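Local coordinates for protein pterin-4-alpha-carbinolamine dehydratase MoaB2 (PDB 3RFQ) that probably takes part in molybdenum cofactor biosynthesis as a molybdopterin-binding protein of the MogA/MoaB family, and may have pterin-4-alpha-carbinolamine dehydratase activity, at residues Glu109-Ile114 against Val153-Gly158; Ala33-Val38 against Pro52-Leu57. All blocks are in the same frame, centred on the assembly; numbering follows the deposited sequence.

Interaction 1: Glu109-Ile114 against Val153-Gly158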
loop_
_atom_site.group_PDB
_atom_site.type_symbol
_atom_site.label_atom_id
_atom_site.label_comp_id
_atom_site.label_asym_id
_atom_site.label_seq_id
_atom_site.Cartn_x
_atom_site.Cartn_y
_atom_site.Cartn_z
ATOM N N GLU C 109 -16.948 21.006 2.297
ATOM C CA GLU C 109 -17.563 22.102 1.538
ATOM C C GLU C 109 -17.128 23.461 2.098
ATOM O O GLU C 109 -16.824 24.376 1.326
ATOM C CB GLU C 109 -19.111 22.011 1.512
ATOM C CG GLU C 109 -19.704 20.882 0.662
ATOM C CD GLU C 109 -19.118 19.523 1.028
ATOM O OE1 GLU C 109 -19.260 19.095 2.199
ATOM O OE2 GLU C 109 -18.454 18.917 0.159
ATOM N N SER C 110 -17.126 23.591 3.426
ATOM C CA SER C 110 -16.612 24.808 4.091
ATOM C C SER C 110 -15.133 25.034 3.775
ATOM O O SER C 110 -14.703 26.168 3.516
ATOM C CB SER C 110 -16.768 24.726 5.612
ATOM O OG SER C 110 -18.116 24.514 6.002
ATOM N N THR C 111 -14.356 23.953 3.810
ATOM C CA THR C 111 -12.913 24.046 3.588
ATOM C C THR C 111 -12.574 24.413 2.134
ATOM O O THR C 111 -11.735 25.276 1.883
ATOM C CB THR C 111 -12.224 22.758 4.040
ATOM O OG1 THR C 111 -12.515 22.575 5.429
ATOM C CG2 THR C 111 -10.695 22.821 3.824
ATOM N N ARG C 112 -13.247 23.789 1.181
ATOM C CA ARG C 112 -12.946 24.016 -0.239
ATOM C C ARG C 112 -12.964 25.498 -0.613
ATOM O O ARG C 112 -12.143 25.943 -1.409
ATOM C CB ARG C 112 -13.954 23.269 -1.128
ATOM C CG ARG C 112 -13.529 23.140 -2.597
ATOM C CD ARG C 112 -14.480 22.197 -3.359
ATOM N NE ARG C 112 -14.426 20.800 -2.890
ATOM C CZ ARG C 112 -15.431 20.126 -2.320
ATOM N NH1 ARG C 112 -16.618 20.696 -2.120
ATOM N NH2 ARG C 112 -15.251 18.867 -1.950
ATOM N N GLU C 113 -13.909 26.236 -0.035
ATOM C CA GLU C 113 -14.112 27.652 -0.330
ATOM C C GLU C 113 -12.935 28.535 0.035
ATOM O O GLU C 113 -12.644 29.511 -0.659
ATOM C CB GLU C 113 -15.348 28.168 0.398
ATOM C CG GLU C 113 -16.617 27.928 -0.352
ATOM C CD GLU C 113 -16.550 28.487 -1.766
ATOM O OE1 GLU C 113 -16.504 29.743 -1.900
ATOM O OE2 GLU C 113 -16.532 27.659 -2.723
ATOM N N ILE C 114 -12.269 28.195 1.129
ATOM C CA ILE C 114 -11.152 28.994 1.581
ATOM C C ILE C 114 -9.784 28.509 1.076
ATOM O O ILE C 114 -8.817 29.242 1.229
ATOM C CB ILE C 114 -11.165 29.196 3.109
ATOM C CG1 ILE C 114 -11.060 27.871 3.858
ATOM C CG2 ILE C 114 -12.445 29.868 3.509
ATOM C CD1 ILE C 114 -9.682 27.501 4.247
ATOM N N VAL C 153 -4.108 23.594 5.855
ATOM C CA VAL C 153 -5.348 23.165 6.530
ATOM C C VAL C 153 -5.608 21.711 6.154
ATOM O O VAL C 153 -5.602 21.365 4.981
ATOM C CB VAL C 153 -6.564 23.977 6.024
ATOM C CG1 VAL C 153 -7.899 23.510 6.674
ATOM C CG2 VAL C 153 -6.329 25.496 6.200
ATOM N N VAL C 154 -5.837 20.875 7.153
ATOM C CA VAL C 154 -6.089 19.441 6.950
ATOM C C VAL C 154 -7.357 19.051 7.696
ATOM O O VAL C 154 -7.485 19.375 8.868
ATOM C CB VAL C 154 -4.858 18.601 7.436
ATOM C CG1 VAL C 154 -5.117 17.076 7.268
ATOM C CG2 VAL C 154 -3.586 19.038 6.642
ATOM N N ASN C 155 -8.326 18.434 7.022
ATOM C CA ASN C 155 -9.549 17.982 7.691
ATOM C C ASN C 155 -9.370 16.525 8.049
ATOM O O ASN C 155 -9.117 15.694 7.169
ATOM C CB ASN C 155 -10.790 18.039 6.785
ATOM C CG ASN C 155 -11.050 19.405 6.121
ATOM O OD1 ASN C 155 -11.439 19.418 4.961
ATOM N ND2 ASN C 155 -10.913 20.533 6.853
ATOM N N LEU C 156 -9.509 16.183 9.323
ATOM C CA LEU C 156 -9.574 14.758 9.713
ATOM C C LEU C 156 -10.990 14.316 10.123
ATOM O O LEU C 156 -11.787 15.129 10.625
ATOM C CB LEU C 156 -8.605 14.488 10.868
ATOM C CG LEU C 156 -7.135 14.877 10.688
ATOM C CD1 LEU C 156 -6.354 14.553 11.987
ATOM C CD2 LEU C 156 -6.536 14.160 9.491
ATOM N N ALA C 157 -11.289 13.033 9.928
ATOM C CA ALA C 157 -12.518 12.452 10.457
ATOM C C ALA C 157 -12.565 12.511 11.988
ATOM O O ALA C 157 -11.531 12.714 12.653
ATOM C CB ALA C 157 -12.713 11.001 9.959
ATOM N N GLY C 158 -13.762 12.345 12.544
ATOM C CA GLY C 158 -13.962 12.549 13.981
ATOM C C GLY C 158 -13.641 11.436 14.984
ATOM O O GLY C 158 -13.469 11.721 16.173
#

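Interaction 2: Ala33-Val38 against Pro52-Leu57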
loop_
_atom_site.group_PDB
_atom_site.type_symbol
_atom_site.label_atom_id
_atom_site.label_comp_id
_atom_site.label_asym_id
_atom_site.label_seq_id
_atom_site.Cartn_x
_atom_site.Cartn_y
_atom_site.Cartn_z
ATOM N N ALA C 33 0.168 25.961 15.429
ATOM C CA ALA C 33 -1.049 25.269 14.988
ATOM C C ALA C 33 -2.326 25.685 15.716
ATOM O O ALA C 33 -2.283 26.218 16.841
ATOM C CB ALA C 33 -0.861 23.748 15.023
ATOM N N LEU C 34 -3.457 25.417 15.073
ATOM C CA LEU C 34 -4.775 25.576 15.692
ATOM C C LEU C 34 -5.583 24.317 15.414
ATOM O O LEU C 34 -5.504 23.759 14.318
ATOM C CB LEU C 34 -5.516 26.781 15.091
ATOM C CG LEU C 34 -6.910 27.076 15.676
ATOM C CD1 LEU C 34 -6.782 27.830 16.997
ATOM C CD2 LEU C 34 -7.792 27.888 14.702
ATOM N N VAL C 35 -6.344 23.882 16.410
ATOM C CA VAL C 35 -7.272 22.761 16.263
ATOM C C VAL C 35 -8.702 23.296 16.154
ATOM O O VAL C 35 -9.103 24.149 16.926
ATOM C CB VAL C 35 -7.226 21.833 17.492
ATOM C CG1 VAL C 35 -8.138 20.615 17.287
ATOM C CG2 VAL C 35 -5.756 21.412 17.813
ATOM N N VAL C 36 -9.449 22.815 15.168
ATOM C CA VAL C 36 -10.861 23.168 15.015
ATOM C C VAL C 36 -11.680 21.899 15.195
ATOM O O VAL C 36 -11.595 21.005 14.368
ATOM C CB VAL C 36 -11.157 23.802 13.632
ATOM C CG1 VAL C 36 -12.672 24.089 13.466
ATOM C CG2 VAL C 36 -10.359 25.059 13.470
ATOM N N VAL C 37 -12.450 21.824 16.280
ATOM C CA VAL C 37 -13.347 20.703 16.521
ATOM C C VAL C 37 -14.741 20.999 15.973
ATOM O O VAL C 37 -15.423 21.904 16.445
ATOM C CB VAL C 37 -13.400 20.311 18.024
ATOM C CG1 VAL C 37 -14.445 19.206 18.277
ATOM C CG2 VAL C 37 -12.002 19.868 18.495
ATOM N N VAL C 38 -15.140 20.241 14.952
ATOM C CA VAL C 38 -16.446 20.366 14.347
ATOM C C VAL C 38 -17.322 19.332 14.980
ATOM O O VAL C 38 -17.244 18.150 14.651
ATOM C CB VAL C 38 -16.416 20.110 12.834
ATOM C CG1 VAL C 38 -17.796 20.397 12.226
ATOM C CG2 VAL C 38 -15.357 20.950 12.171
ATOM N N PRO C 52 -8.001 18.117 23.197
ATOM C CA PRO C 52 -6.761 17.810 23.952
ATOM C C PRO C 52 -5.848 16.799 23.260
ATOM O O PRO C 52 -4.598 16.899 23.370
ATOM C CB PRO C 52 -7.260 17.269 25.315
ATOM C CG PRO C 52 -8.674 17.855 25.480
ATOM C CD PRO C 52 -9.220 17.976 24.020
ATOM N N LEU C 53 -6.455 15.829 22.570
ATOM C CA LEU C 53 -5.659 14.794 21.916
ATOM C C LEU C 53 -4.883 15.378 20.727
ATOM O O LEU C 53 -3.657 15.182 20.606
ATOM C CB LEU C 53 -6.515 13.587 21.510
ATOM C CG LEU C 53 -5.783 12.505 20.707
ATOM C CD1 LEU C 53 -4.536 11.951 21.445
ATOM C CD2 LEU C 53 -6.728 11.372 20.283
ATOM N N VAL C 54 -5.584 16.101 19.854
ATOM C CA VAL C 54 -4.919 16.749 18.708
ATOM C C VAL C 54 -3.834 17.709 19.224
ATOM O O VAL C 54 -2.771 17.800 18.647
ATOM C CB VAL C 54 -5.919 17.459 17.712
ATOM C CG1 VAL C 54 -5.178 18.001 16.473
ATOM C CG2 VAL C 54 -6.989 16.463 17.238
ATOM N N THR C 55 -4.096 18.368 20.348
ATOM C CA THR C 55 -3.144 19.297 20.925
ATOM C C THR C 55 -1.872 18.563 21.344
ATOM O O THR C 55 -0.763 19.016 21.016
ATOM C CB THR C 55 -3.754 20.033 22.116
ATOM O OG1 THR C 55 -4.866 20.802 21.649
ATOM C CG2 THR C 55 -2.718 20.953 22.812
ATOM N N GLU C 56 -2.047 17.448 22.064
ATOM C CA GLU C 56 -0.952 16.581 22.463
ATOM C C GLU C 56 -0.111 16.112 21.274
ATOM O O GLU C 56 1.118 16.172 21.324
ATOM C CB GLU C 56 -1.478 15.367 23.245
ATOM C CG GLU C 56 -0.386 14.390 23.679
ATOM C CD GLU C 56 -0.908 12.959 23.972
ATOM O OE1 GLU C 56 -2.134 12.734 24.050
ATOM O OE2 GLU C 56 -0.080 12.056 24.163
ATOM N N LEU C 57 -0.779 15.650 20.221
ATOM C CA LEU C 57 -0.117 15.136 19.014
ATOM C C LEU C 57 0.575 16.239 18.201
ATOM O O LEU C 57 1.687 16.045 17.713
ATOM C CB LEU C 57 -1.115 14.349 18.143
ATOM C CG LEU C 57 -1.765 13.148 18.866
ATOM C CD1 LEU C 57 -2.887 12.497 18.023
ATOM C CD2 LEU C 57 -0.746 12.081 19.240
#

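Interaction 1: Glu109-Ile114 against Val153-Gly158
Thr-111 and Asn-155 make the polar half of this contact. Their side chains come from opposite directions, one from the helix and one from the strand. Asn-155 ND2 donates to Thr-111 OG1 at 3.0 Å. The bond is bent, with an N-H...O angle of 147°, and the hydroxyl oxygen lies 20° out of the amide plane. Thr-111 OG1 also bonds to the backbone O of Thr-107, one helical turn earlier. With the hydroxyl anti to its own carbonyl carbon, OG1 faces back along the helix to that oxygen. The Asn-155 amide is held at both ends: OD1 accepts from Leu-144 N, and ND2 also bonds Ser-95 OG. These bonds fix which way the amide is turned and satisfy its polar atoms in a buried place.

The apolar half lies beside it. The methyl CG2 of Thr-111 rests 4.1 Å from Val-153 CG1. Ile-114 reaches in with its terminal methyl, and its CD1 stands 4.4 Å from Val-153 CG2. That last packing is loose.

Within the helix, Arg-112 NH1 and Glu-109 OE2 form a weak salt bridge of 3.4 Å. Glu-109 OE2 has a second partner in Arg-142.

The helix segment runs nearly antiparallel to the strand, at 170°, with their axes 10.0 Å apart. This is helix-on-sheet packing, with helix 107-114 laid along strand 151-156 on one face of the alpha/beta sheet. Helix 75-87 lies alongside, where Leu-82 touches Thr-111 and Asn-83 touches Ile-114. Strand 151-156 pairs with strands 92-96 and 145-148. Val-154 points away from helix 107-114 and meets helices 120-132 and 160-180.

Interaction 2: Ala33-Val38 against Pro52-Leu57
This is a small, buried, apolar contact between strand 31-38 and helix 51-60, the first long helix after it in the chain. Val-35 and Val-54 carry it, and both point toward the opposite segment. Their branches meet at an oblique angle. Val-35 CG2 lies 3.7 Å from Val-54 CG1, and Val-35 CG1 lies 3.9 Å from Val-54 CB. Both methyls of Val-35 therefore bear on the helix residue. Val-54 has CG1 anti to the backbone N (chi1 -175°), which places that methyl against the strand. Thr-55 adds a lesser touch, with OG1 4.0 Å from Val-35 CG2. That hydroxyl bonds to the backbone O of Gly-51, so the helix itself satisfies it.

Neighbours complete the packing. Val-94, Val-96 and Val-163 pack on Val-54, while Val-65 and Val-68 pack on Thr-55. Farther round the helix, Glu-56 forms a salt bridge with Arg-164 of the second subunit.

Strand 31-38 has parallel neighbours on both sides, 63-71 and 92-96. Strand 31-38, helix 51-60 and the adjacent parallel strand 63-71 form a beta-alpha-beta crossover, as expected for an alpha/beta domain of the MogA/MoaB family.

How the interactions relate
Both interactions are buried and join a helix to the same mixed sheet. They lie on opposite sides of the chain's centre, with their centres about 14 Å apart and nearest atoms about 6 Å apart. Strand 92-96 runs between strands 31-38 and 151-156 and so links the two. Their chemistry differs. Interaction 1 is partly polar, with an amide held in a small hydrogen-bond network where the parallel strands give way to the antiparallel ones. Interaction 2 is nearly all aliphatic and lies in the parallel part of the sheet. Only the segments of interaction 2 are reached by another subunit of the assembly.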